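PDB 3TEF: Iron(III) ABC transporter, periplasmic iron-compound-binding protein from Vibrio cholerae, which probably binds iron-loaded catecholate siderophores in the periplasm and delivers them to an ABC transporter for iron uptake. Local coordinates for residues Thr3-Glu7 with Asn123-Val127; His8-Thr13 with Thr102-Glu108; Val27-Ala32 with Ala263-Ala269; Leu15-Pro19 with Lys126-Glu131. All blocks are in the same frame, centred on the assembly; numbering follows the deposited sequence.

Interaction 1: Thr3-Glu7 with Asn123-Val127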
loop_
_atom_site.group_PDB
_atom_site.type_symbol
_atom_site.label_atom_id
_atom_site.label_comp_id
_atom_site.label_asym_id
_atom_site.label_seq_id
_atom_site.Cartn_x
_atom_site.Cartn_y
_atom_site.Cartn_z
ATOM N N THR A 3 -23.487 15.686 8.431
ATOM C CA THR A 3 -22.309 15.682 7.575
ATOM C C THR A 3 -21.030 15.497 8.377
ATOM O O THR A 3 -20.966 15.815 9.567
ATOM C CB THR A 3 -22.191 16.992 6.770
ATOM O OG1 THR A 3 -22.080 18.099 7.672
ATOM C CG2 THR A 3 -23.408 17.190 5.879
ATOM N N VAL A 4 -20.011 14.973 7.713
ATOM C CA VAL A 4 -18.680 14.905 8.280
ATOM C C VAL A 4 -17.755 15.604 7.307
ATOM O O VAL A 4 -18.023 15.622 6.109
ATOM C CB VAL A 4 -18.219 13.450 8.473
ATOM C CG1 VAL A 4 -18.951 12.814 9.642
ATOM C CG2 VAL A 4 -18.447 12.648 7.199
ATOM N N THR A 5 -16.689 16.205 7.821
ATOM C CA THR A 5 -15.668 16.796 6.966
ATOM C C THR A 5 -14.389 15.985 7.122
ATOM O O THR A 5 -13.809 15.905 8.209
ATOM C CB THR A 5 -15.423 18.297 7.274
ATOM O OG1 THR A 5 -16.617 19.042 6.995
ATOM C CG2 THR A 5 -14.291 18.852 6.409
ATOM N N ILE A 6 -13.974 15.364 6.025
ATOM C CA ILE A 6 -12.827 14.478 6.022
ATOM C C ILE A 6 -11.619 15.174 5.430
ATOM O O ILE A 6 -11.681 15.687 4.309
ATOM C CB ILE A 6 -13.108 13.236 5.153
ATOM C CG1 ILE A 6 -14.346 12.496 5.665
ATOM C CG2 ILE A 6 -11.883 12.335 5.110
ATOM C CD1 ILE A 6 -14.210 12.008 7.103
ATOM N N GLU A 7 -10.514 15.165 6.174
ATOM C CA GLU A 7 -9.258 15.732 5.702
ATOM C C GLU A 7 -8.370 14.635 5.124
ATOM O O GLU A 7 -8.081 13.629 5.783
ATOM C CB GLU A 7 -8.534 16.454 6.843
ATOM C CG GLU A 7 -7.371 17.319 6.374
ATOM C CD GLU A 7 -7.085 18.476 7.319
ATOM O OE1 GLU A 7 -6.613 18.225 8.448
ATOM O OE2 GLU A 7 -7.337 19.636 6.925
ATOM N N ASN A 123 -10.820 7.881 8.916
ATOM C CA ASN A 123 -11.654 8.602 7.958
ATOM C C ASN A 123 -12.839 7.764 7.482
ATOM O O ASN A 123 -13.971 8.252 7.428
ATOM C CB ASN A 123 -10.831 9.080 6.756
ATOM C CG ASN A 123 -9.982 10.294 7.076
ATOM O OD1 ASN A 123 -10.150 10.925 8.116
ATOM N ND2 ASN A 123 -9.068 10.631 6.173
ATOM N N LEU A 124 -12.575 6.510 7.121
ATOM C CA LEU A 124 -13.642 5.568 6.804
ATOM C C LEU A 124 -14.611 5.407 7.981
ATOM O O LEU A 124 -15.830 5.411 7.798
ATOM C CB LEU A 124 -13.069 4.200 6.409
ATOM C CG LEU A 124 -12.190 4.177 5.163
ATOM C CD1 LEU A 124 -11.875 2.719 4.801
ATOM C CD2 LEU A 124 -12.924 4.858 4.021
ATOM N N GLY A 125 -14.073 5.260 9.186
ATOM C CA GLY A 125 -14.923 5.121 10.359
ATOM C C GLY A 125 -15.911 6.268 10.496
ATOM O O GLY A 125 -17.088 6.054 10.816
ATOM N N LYS A 126 -15.435 7.487 10.246
ATOM C CA LYS A 126 -16.277 8.674 10.331
ATOM C C LYS A 126 -17.309 8.719 9.211
ATOM O O LYS A 126 -18.466 9.056 9.435
ATOM C CB LYS A 126 -15.425 9.951 10.333
ATOM C CG LYS A 126 -14.510 10.061 11.549
ATOM C CD LYS A 126 -13.741 11.375 11.600
ATOM C CE LYS A 126 -12.566 11.393 10.624
ATOM N NZ LYS A 126 -11.709 12.614 10.800
ATOM N N VAL A 127 -16.892 8.380 7.999
ATOM C CA VAL A 127 -17.815 8.405 6.881
ATOM C C VAL A 127 -18.972 7.424 7.073
ATOM O O VAL A 127 -20.121 7.742 6.757
ATOM C CB VAL A 127 -17.085 8.096 5.561
ATOM C CG1 VAL A 127 -18.082 7.777 4.449
ATOM C CG2 VAL A 127 -16.184 9.276 5.190
HETATM O O HOH W 1 -13.981 14.523 10.354
#
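The N-terminal beta hairpin of the first lobe lies along the last turns of helix 113-128, and I6 is the residue it sets against the helix. The strand and the helix run nearly antiparallel, at 166°, their axes 9.0 Å apart. The branches of I6 spread over three helix residues. With CG2 anti to the backbone N, this methyl rests against the flat amide of N123, I6 CG2 lying 3.4 Å from N123 CG, the two side chains sliding past each other. I6 CG1 meets V127 CG2 at 3.7 Å, here crossing at about a right angle, and I6 CD1, also close to that methyl, reaches the aliphatic K126 CE at 3.9 Å.

Beside this apolar contact N123 ND2 donates to the backbone E7 O (3.2 Å). The bond is bent, 146° at the hydrogen, and the donor stands above the carbonyl plane. Q119 holds the other end of the amide through OD1, so both polar atoms of the amide are engaged, which fixes its rotation. K126 bends at chi3, and its NZ meets a water at 3.0 Å that in turn donates to the O of T5. Near the strand's start, V4 CG1 packs on K126 O at 3.8 Å.

Strand 3-8 pairs with strand 11-16, V4 bonding to L15 and I6 to T13, while I103 of strand 102-104 packs against both I6 and V127.

Interaction 2: His8-Thr13 with Thr102-Glu108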
loop_
_atom_site.group_PDB
_atom_site.type_symbol
_atom_site.label_atom_id
_atom_site.label_comp_id
_atom_site.label_asym_id
_atom_site.label_seq_id
_atom_site.Cartn_x
_atom_site.Cartn_y
_atom_site.Cartn_z
ATOM N N HIS A 8 -7.943 14.820 3.879
ATOM C CA HIS A 8 -7.123 13.813 3.233
ATOM C C HIS A 8 -6.053 14.476 2.379
ATOM O O HIS A 8 -5.890 15.715 2.406
ATOM C CB HIS A 8 -8.001 12.894 2.375
ATOM C CG HIS A 8 -8.746 13.626 1.308
ATOM N ND1 HIS A 8 -10.029 14.096 1.486
ATOM C CD2 HIS A 8 -8.365 14.008 0.072
ATOM C CE1 HIS A 8 -10.412 14.732 0.394
ATOM N NE2 HIS A 8 -9.426 14.694 -0.480
ATOM N N ARG A 9 -5.307 13.673 1.631
ATOM C CA ARG A 9 -4.168 14.211 0.889
ATOM C C ARG A 9 -4.559 15.330 -0.064
ATOM O O ARG A 9 -3.797 16.279 -0.266
ATOM C CB ARG A 9 -3.422 13.127 0.119
ATOM C CG ARG A 9 -2.168 13.672 -0.536
ATOM C CD ARG A 9 -1.608 12.711 -1.549
ATOM N NE ARG A 9 -0.990 11.546 -0.926
ATOM C CZ ARG A 9 -0.310 10.638 -1.612
ATOM N NH1 ARG A 9 -0.171 10.788 -2.928
ATOM N NH2 ARG A 9 0.240 9.600 -0.994
ATOM N N LEU A 10 -5.747 15.227 -0.650
ATOM C CA LEU A 10 -6.157 16.201 -1.659
ATOM C C LEU A 10 -7.137 17.243 -1.091
ATOM O O LEU A 10 -7.955 17.806 -1.815
ATOM C CB LEU A 10 -6.748 15.490 -2.891
ATOM C CG LEU A 10 -5.813 14.771 -3.885
ATOM C CD1 LEU A 10 -5.622 15.535 -5.185
ATOM C CD2 LEU A 10 -4.451 14.368 -3.295
ATOM N N GLY A 11 -7.060 17.477 0.214
ATOM C CA GLY A 11 -7.835 18.541 0.826
ATOM C C GLY A 11 -8.936 18.058 1.744
ATOM O O GLY A 11 -8.801 17.013 2.385
ATOM N N LYS A 12 -10.019 18.828 1.809
ATOM C CA LYS A 12 -11.137 18.533 2.691
ATOM C C LYS A 12 -12.387 18.247 1.875
ATOM O O LYS A 12 -12.671 18.936 0.899
ATOM C CB LYS A 12 -11.396 19.710 3.644
ATOM C CG LYS A 12 -10.260 19.956 4.626
ATOM C CD LYS A 12 -10.483 21.245 5.403
ATOM C CE LYS A 12 -10.552 22.444 4.473
ATOM N NZ LYS A 12 -10.611 23.713 5.240
ATOM N N THR A 13 -13.124 17.216 2.284
ATOM C CA THR A 13 -14.367 16.853 1.631
ATOM C C THR A 13 -15.473 16.731 2.667
ATOM O O THR A 13 -15.310 16.047 3.677
ATOM C CB THR A 13 -14.224 15.503 0.907
ATOM O OG1 THR A 13 -13.206 15.619 -0.099
ATOM C CG2 THR A 13 -15.541 15.093 0.268
ATOM N N THR A 102 -15.503 13.293 -3.073
ATOM C CA THR A 102 -14.421 12.357 -3.350
ATOM C C THR A 102 -13.379 12.450 -2.236
ATOM O O THR A 102 -13.062 13.539 -1.747
ATOM C CB THR A 102 -13.771 12.677 -4.721
ATOM O OG1 THR A 102 -14.761 12.549 -5.754
ATOM C CG2 THR A 102 -12.613 11.742 -5.010
ATOM N N ILE A 103 -12.871 11.305 -1.806
ATOM C CA ILE A 103 -11.842 11.277 -0.779
ATOM C C ILE A 103 -10.682 10.460 -1.281
ATOM O O ILE A 103 -10.881 9.412 -1.919
ATOM C CB ILE A 103 -12.372 10.637 0.511
ATOM C CG1 ILE A 103 -13.406 11.549 1.170
ATOM C CG2 ILE A 103 -11.232 10.306 1.486
ATOM C CD1 ILE A 103 -14.187 10.848 2.285
ATOM N N VAL A 104 -9.471 10.922 -0.990
ATOM C CA VAL A 104 -8.278 10.150 -1.308
ATOM C C VAL A 104 -7.873 9.292 -0.115
ATOM O O VAL A 104 -7.865 9.750 1.025
ATOM C CB VAL A 104 -7.102 11.034 -1.758
ATOM C CG1 VAL A 104 -5.835 10.191 -1.907
ATOM C CG2 VAL A 104 -7.438 11.726 -3.058
ATOM N N PHE A 105 -7.569 8.028 -0.392
ATOM C CA PHE A 105 -7.231 7.045 0.635
ATOM C C PHE A 105 -5.798 6.627 0.363
ATOM O O PHE A 105 -5.513 5.949 -0.633
ATOM C CB PHE A 105 -8.204 5.842 0.525
ATOM C CG PHE A 105 -8.008 4.774 1.579
ATOM C CD1 PHE A 105 -8.682 4.842 2.796
ATOM C CD2 PHE A 105 -7.183 3.676 1.332
ATOM C CE1 PHE A 105 -8.519 3.865 3.766
ATOM C CE2 PHE A 105 -7.007 2.689 2.312
ATOM C CZ PHE A 105 -7.681 2.791 3.525
ATOM N N ALA A 106 -4.873 7.069 1.213
ATOM C CA ALA A 106 -3.467 6.898 0.883
ATOM C C ALA A 106 -2.562 7.075 2.087
ATOM O O ALA A 106 -2.915 7.771 3.045
ATOM C CB ALA A 106 -3.064 7.912 -0.227
ATOM N N ALA A 107 -1.385 6.463 2.012
ATOM C CA ALA A 107 -0.342 6.627 3.026
ATOM C C ALA A 107 0.487 7.874 2.729
ATOM O O ALA A 107 0.572 8.295 1.582
ATOM C CB ALA A 107 0.557 5.436 3.025
ATOM N N GLU A 108 1.118 8.432 3.761
ATOM C CA GLU A 108 2.017 9.586 3.591
ATOM C C GLU A 108 3.419 9.259 4.102
ATOM O O GLU A 108 3.589 8.856 5.251
ATOM C CB GLU A 108 1.471 10.807 4.324
ATOM C CG GLU A 108 0.092 11.244 3.869
ATOM C CD GLU A 108 0.069 11.602 2.403
ATOM O OE1 GLU A 108 1.092 12.118 1.906
ATOM O OE2 GLU A 108 -0.958 11.339 1.746
HETATM O O HOH W 2 -5.289 10.840 1.794
#
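H8 lays its imidazole flat against the backbone of I103 and V104, while next to it R9 reaches along the other segment to A107 and E108. On one face of the H8 ring sit V104 N, 3.4 Å above the plane and toward the rim, and I103 CA, whose CH-pi contact is 4.1 Å from the centroid. The opposite face is met over its centre by the O of G11, from the same hairpin. A chi1 of 60° places CG between the backbone N and the carbonyl carbon and turns the ring in between these two layers; the ring of Y93 also meets it, inclined to it.

R9, bent at chi3, has its guanidinium held at the edge. R9 NE donates a nearly straight hydrogen bond (170°), part of a salt bridge, to E108 OE2, 2.7 Å away, on the syn lone pair. R9 NH2 donates to A107 O at 2.9 Å, also in the guanidinium plane. The carboxylate itself stands steeply to that plane, at 78°, and the methyl of A106 lies over one face. L10 brings CG to V104 CG2 at 3.5 Å. At the far end T13 OG1 donates to T102 O (2.7 Å), which Y93 OH also bonds. A water joins R9 N to V104 O.

H8 to G11 form a type I turn closed by bonds in both directions between H8 and G11, as in a hairpin with a two-residue loop, here R9-L10; the hairpin covers the outermost strand, 102-104, of the lobe's parallel sheet.

Interaction 3: Val27-Ala32 with Ala263-Ala269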
loop_
_atom_site.group_PDB
_atom_site.type_symbol
_atom_site.label_atom_id
_atom_site.label_comp_id
_atom_site.label_asym_id
_atom_site.label_seq_id
_atom_site.Cartn_x
_atom_site.Cartn_y
_atom_site.Cartn_z
ATOM N N VAL A 27 -6.876 -0.473 -5.212
ATOM C CA VAL A 27 -6.994 -1.743 -4.493
ATOM C C VAL A 27 -6.915 -1.557 -2.988
ATOM O O VAL A 27 -7.544 -2.299 -2.237
ATOM C CB VAL A 27 -5.927 -2.740 -4.964
ATOM C CG1 VAL A 27 -6.060 -4.076 -4.210
ATOM C CG2 VAL A 27 -6.038 -2.946 -6.471
ATOM N N GLY A 28 -6.145 -0.564 -2.534
ATOM C CA GLY A 28 -6.017 -0.344 -1.106
ATOM C C GLY A 28 -7.315 0.174 -0.513
ATOM O O GLY A 28 -7.739 -0.269 0.562
ATOM N N ALA A 29 -7.931 1.126 -1.219
ATOM C CA ALA A 29 -9.232 1.665 -0.839
ATOM C C ALA A 29 -10.294 0.554 -0.829
ATOM O O ALA A 29 -11.068 0.430 0.119
ATOM C CB ALA A 29 -9.640 2.786 -1.787
ATOM N N LEU A 30 -10.301 -0.263 -1.875
ATOM C CA LEU A 30 -11.258 -1.374 -1.954
ATOM C C LEU A 30 -11.058 -2.393 -0.809
ATOM O O LEU A 30 -12.024 -2.827 -0.165
ATOM C CB LEU A 30 -11.173 -2.038 -3.334
ATOM C CG LEU A 30 -12.187 -3.155 -3.616
ATOM C CD1 LEU A 30 -13.612 -2.703 -3.353
ATOM C CD2 LEU A 30 -12.040 -3.616 -5.059
ATOM N N ASP A 31 -9.803 -2.756 -0.542
ATOM C CA ASP A 31 -9.440 -3.607 0.595
ATOM C C ASP A 31 -10.028 -3.071 1.904
ATOM O O ASP A 31 -10.758 -3.777 2.597
ATOM C CB ASP A 31 -7.908 -3.709 0.648
ATOM C CG ASP A 31 -7.369 -4.410 1.880
ATOM O OD1 ASP A 31 -8.040 -4.531 2.938
ATOM O OD2 ASP A 31 -6.200 -4.811 1.786
ATOM N N ALA A 32 -9.730 -1.820 2.254
ATOM C CA ALA A 32 -10.193 -1.326 3.548
ATOM C C ALA A 32 -11.715 -1.208 3.579
ATOM O O ALA A 32 -12.365 -1.571 4.564
ATOM C CB ALA A 32 -9.522 0.015 3.891
ATOM N N ALA A 263 -1.946 -2.407 -2.794
ATOM C CA ALA A 263 -3.127 -2.193 -1.966
ATOM C C ALA A 263 -2.777 -1.274 -0.814
ATOM O O ALA A 263 -2.923 -1.617 0.364
ATOM C CB ALA A 263 -3.659 -3.538 -1.440
ATOM N N ILE A 264 -2.318 -0.084 -1.173
ATOM C CA ILE A 264 -1.782 0.855 -0.192
ATOM C C ILE A 264 -2.783 1.185 0.912
ATOM O O ILE A 264 -3.907 1.616 0.651
ATOM C CB ILE A 264 -1.338 2.134 -0.900
ATOM C CG1 ILE A 264 -0.174 1.827 -1.852
ATOM C CG2 ILE A 264 -0.977 3.208 0.119
ATOM C CD1 ILE A 264 0.089 2.934 -2.875
ATOM N N SER A 265 -2.352 0.978 2.152
ATOM C CA SER A 265 -3.153 1.265 3.334
ATOM C C SER A 265 -4.380 0.358 3.505
ATOM O O SER A 265 -5.258 0.638 4.315
ATOM C CB SER A 265 -3.538 2.751 3.404
ATOM O OG SER A 265 -2.385 3.565 3.609
ATOM N N GLY A 266 -4.425 -0.753 2.770
ATOM C CA GLY A 266 -5.511 -1.690 2.959
ATOM C C GLY A 266 -5.467 -2.288 4.352
ATOM O O GLY A 266 -4.416 -2.303 4.999
ATOM N N VAL A 267 -6.608 -2.780 4.819
ATOM C CA VAL A 267 -6.639 -3.535 6.077
ATOM C C VAL A 267 -5.921 -4.887 5.945
ATOM O O VAL A 267 -4.966 -5.171 6.685
ATOM C CB VAL A 267 -8.079 -3.679 6.606
ATOM C CG1 VAL A 267 -8.149 -4.662 7.786
ATOM C CG2 VAL A 267 -8.643 -2.296 6.978
ATOM N N LYS A 268 -6.348 -5.702 4.986
ATOM C CA LYS A 268 -5.703 -6.995 4.759
ATOM C C LYS A 268 -4.253 -6.777 4.351
ATOM O O LYS A 268 -3.368 -7.534 4.742
ATOM C CB LYS A 268 -6.422 -7.795 3.671
ATOM C CG LYS A 268 -7.900 -8.024 3.930
ATOM C CD LYS A 268 -8.131 -8.704 5.248
ATOM C CE LYS A 268 -9.586 -9.121 5.403
ATOM N NZ LYS A 268 -9.739 -10.161 6.464
ATOM N N ALA A 269 -4.012 -5.715 3.581
ATOM C CA ALA A 269 -2.665 -5.407 3.138
ATOM C C ALA A 269 -1.748 -5.156 4.320
ATOM O O ALA A 269 -0.636 -5.687 4.384
ATOM C CB ALA A 269 -2.685 -4.185 2.195
#
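D31 presents its carboxylate to the first turn of helix 267-279 and takes up backbone N-H groups there. K268 N donates to D31 OD1 at 2.9 Å (157°) and A269 N to D31 OD2 at 3.0 Å (143°), each on the syn lone pair, so each oxygen takes one N-H of the helix's first turn. D31 CG is anti to the backbone N (chi1 172°), which carries the group off helix 27-35 and across to the other helix. V267 N is also 2.9 Å from D31 OD1, and Y52 OH adds a weak hydrogen bond to OD2. The positive end of the helix would be expected to stabilise the negative charge of this buried carboxylate.

Beside it two glycines let the backbones close up. G28 CA lies 3.4 Å from the carbonyl carbon of A263, with a CA-H...O contact to I264 O, and G266, at the N-cap position of helix 267-279, turns its CA toward G28 O. A263 to G266 form a type II turn, held by G266 N to A263 O. Apolar contacts lie further out: V27 CG1 meets A263 CB at 3.7 Å, and A32 CB meets V267 CG2 at 4.0 Å.

The contact thus joins the helix after strand 22-25, in the first lobe, to the helix at the end of the chain. Helix 257-262 lies against V27 and A263, and helix 113-128 packs on A32 and V267 and bonds the turn, W121 to S265 O and T117 to S265 OG.

Interaction 4: Leu15-Pro19 with Lys126-Glu131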
loop_
_atom_site.group_PDB
_atom_site.type_symbol
_atom_site.label_atom_id
_atom_site.label_comp_id
_atom_site.label_asym_id
_atom_site.label_seq_id
_atom_site.Cartn_x
_atom_site.Cartn_y
_atom_site.Cartn_z
ATOM N N LEU A 15 -19.431 15.526 3.355
ATOM C CA LEU A 15 -20.545 14.741 2.850
ATOM C C LEU A 15 -21.386 14.218 4.002
ATOM O O LEU A 15 -20.917 14.108 5.139
ATOM C CB LEU A 15 -20.051 13.563 1.999
ATOM C CG LEU A 15 -19.344 12.455 2.771
ATOM C CD1 LEU A 15 -19.434 11.122 2.014
ATOM C CD2 LEU A 15 -17.902 12.840 3.063
ATOM N N GLU A 16 -22.635 13.901 3.700
ATOM C CA GLU A 16 -23.512 13.240 4.652
ATOM C C GLU A 16 -22.996 11.845 5.021
ATOM O O GLU A 16 -22.550 11.079 4.162
ATOM C CB GLU A 16 -24.915 13.154 4.063
ATOM C CG GLU A 16 -25.910 12.379 4.905
ATOM C CD GLU A 16 -27.306 12.423 4.312
ATOM O OE1 GLU A 16 -27.725 13.515 3.867
ATOM O OE2 GLU A 16 -27.974 11.364 4.278
ATOM N N GLN A 17 -23.053 11.513 6.303
ATOM C CA GLN A 17 -22.630 10.191 6.754
ATOM C C GLN A 17 -23.378 9.042 6.086
ATOM O O GLN A 17 -24.517 9.194 5.631
ATOM C CB GLN A 17 -22.764 10.071 8.270
ATOM C CG GLN A 17 -21.487 10.355 9.015
ATOM C CD GLN A 17 -21.612 10.055 10.498
ATOM O OE1 GLN A 17 -20.715 9.467 11.105
ATOM N NE2 GLN A 17 -22.732 10.458 11.087
ATOM N N LYS A 18 -22.721 7.889 6.051
ATOM C CA LYS A 18 -23.289 6.658 5.508
ATOM C C LYS A 18 -23.796 6.813 4.084
ATOM O O LYS A 18 -24.973 6.580 3.804
ATOM C CB LYS A 18 -24.373 6.106 6.433
ATOM C CG LYS A 18 -23.791 5.597 7.744
ATOM C CD LYS A 18 -24.495 6.189 8.950
ATOM C CE LYS A 18 -25.767 5.416 9.271
ATOM N NZ LYS A 18 -25.481 4.004 9.659
ATOM N N PRO A 19 -22.896 7.199 3.173
ATOM C CA PRO A 19 -23.258 7.256 1.758
ATOM C C PRO A 19 -23.648 5.864 1.280
ATOM O O PRO A 19 -22.974 4.886 1.616
ATOM C CB PRO A 19 -21.966 7.729 1.081
ATOM C CG PRO A 19 -20.872 7.369 2.039
ATOM C CD PRO A 19 -21.480 7.539 3.400
ATOM N N LYS A 126 -15.435 7.487 10.246
ATOM C CA LYS A 126 -16.277 8.674 10.331
ATOM C C LYS A 126 -17.309 8.719 9.211
ATOM O O LYS A 126 -18.466 9.056 9.435
ATOM C CB LYS A 126 -15.425 9.951 10.333
ATOM C CG LYS A 126 -14.510 10.061 11.549
ATOM C CD LYS A 126 -13.741 11.375 11.600
ATOM C CE LYS A 126 -12.566 11.393 10.624
ATOM N NZ LYS A 126 -11.709 12.614 10.800
ATOM N N VAL A 127 -16.892 8.380 7.999
ATOM C CA VAL A 127 -17.815 8.405 6.881
ATOM C C VAL A 127 -18.972 7.424 7.073
ATOM O O VAL A 127 -20.121 7.742 6.757
ATOM C CB VAL A 127 -17.085 8.096 5.561
ATOM C CG1 VAL A 127 -18.082 7.777 4.449
ATOM C CG2 VAL A 127 -16.184 9.276 5.190
ATOM N N PHE A 128 -18.669 6.233 7.582
ATOM C CA PHE A 128 -19.688 5.189 7.685
ATOM C C PHE A 128 -20.226 4.965 9.092
ATOM O O PHE A 128 -20.986 4.024 9.327
ATOM C CB PHE A 128 -19.171 3.887 7.065
ATOM C CG PHE A 128 -18.865 4.028 5.603
ATOM C CD1 PHE A 128 -19.889 4.010 4.666
ATOM C CD2 PHE A 128 -17.565 4.230 5.168
ATOM C CE1 PHE A 128 -19.621 4.168 3.308
ATOM C CE2 PHE A 128 -17.286 4.383 3.809
ATOM C CZ PHE A 128 -18.320 4.360 2.885
ATOM N N ALA A 129 -19.847 5.841 10.015
ATOM C CA ALA A 129 -20.266 5.705 11.413
ATOM C C ALA A 129 -19.946 4.320 11.985
ATOM O O ALA A 129 -20.787 3.682 12.627
ATOM C CB ALA A 129 -21.756 6.011 11.552
ATOM N N ILE A 130 -18.726 3.855 11.747
ATOM C CA ILE A 130 -18.271 2.602 12.331
ATOM C C ILE A 130 -16.985 2.798 13.121
ATOM O O ILE A 130 -16.095 1.947 13.104
ATOM C CB ILE A 130 -18.069 1.506 11.271
ATOM C CG1 ILE A 130 -17.126 1.999 10.173
ATOM C CG2 ILE A 130 -19.400 1.098 10.675
ATOM C CD1 ILE A 130 -16.832 0.953 9.100
ATOM N N GLU A 131 -16.897 3.925 13.820
ATOM C CA GLU A 131 -15.712 4.256 14.603
ATOM C C GLU A 131 -15.243 3.137 15.554
ATOM O O GLU A 131 -14.042 2.879 15.657
ATOM C CB GLU A 131 -15.944 5.545 15.403
ATOM C CG GLU A 131 -16.198 6.777 14.543
ATOM C CD GLU A 131 -17.672 7.001 14.222
ATOM O OE1 GLU A 131 -18.473 6.034 14.284
ATOM O OE2 GLU A 131 -18.024 8.160 13.903
#
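P19 and V127 form the close side of this contact, where the chain leaving strand 11-16 passes the end of helix 113-128. V127 CG1, set anti to the backbone N (chi1 166°), reaches P19 CD at 3.6 Å, the two side chains crossing at about a right angle. The same methyl lies over one face of the F128 ring, toward its rim, and P19 CG comes within 3.7 Å of F128 CE1, so the ring touches both the methyl and the proline. L15 adds a longer touch, CD1 to V127 CG1 at 4.4 Å. One strong backbone bond fixes the segments here: K18 N donates to V127 O at 2.7 Å, almost straight (170°), and Q17 CA also lies near that oxygen.

Toward solvent the contact is made by exposed or partly exposed chains lying on the helix end. K18, exposed and with a positive phi, folds its bent chain over this end, K18 CG 3.6 Å from F128 O and K18 CD 3.8 Å from the methyl CB of A129. Q17 CG lies 3.3 Å from the backbone K126 O. A129, also with positive phi, is where the chain turns out of helical geometry.

After this bend I130 takes the N-cap position of the long helix 131-154, the connector between the two lobes in this class of binding protein. Beneath the apolar half, L82 of strand 82-85 packs on L15, P19, V127 and F128, while L15 is joined through its backbone to V4 of strand 3-8.

Overall arrangement
Interactions 1, 2 and 4 share the N-terminal hairpin: interactions 1 and 4 tie its two strands to the end of helix 113-128 and have V127 and K126 in common, whereas interaction 2 sets the turn against strand 102-104. I103 joins them, packing on I6, V127 and L15. Interactions 1 and 4 are partly buried, over 20 Å from the chain's centre, and mix aliphatic contacts with single hydrogen bonds. Interaction 2 is buried yet carries a salt bridge at its exposed arginine. Interaction 3, its centre about 7 Å from that of the chain, is the most central, built on a carboxylate at a helix start and on glycines; F105 of interaction 2 packs on its A32 and S265.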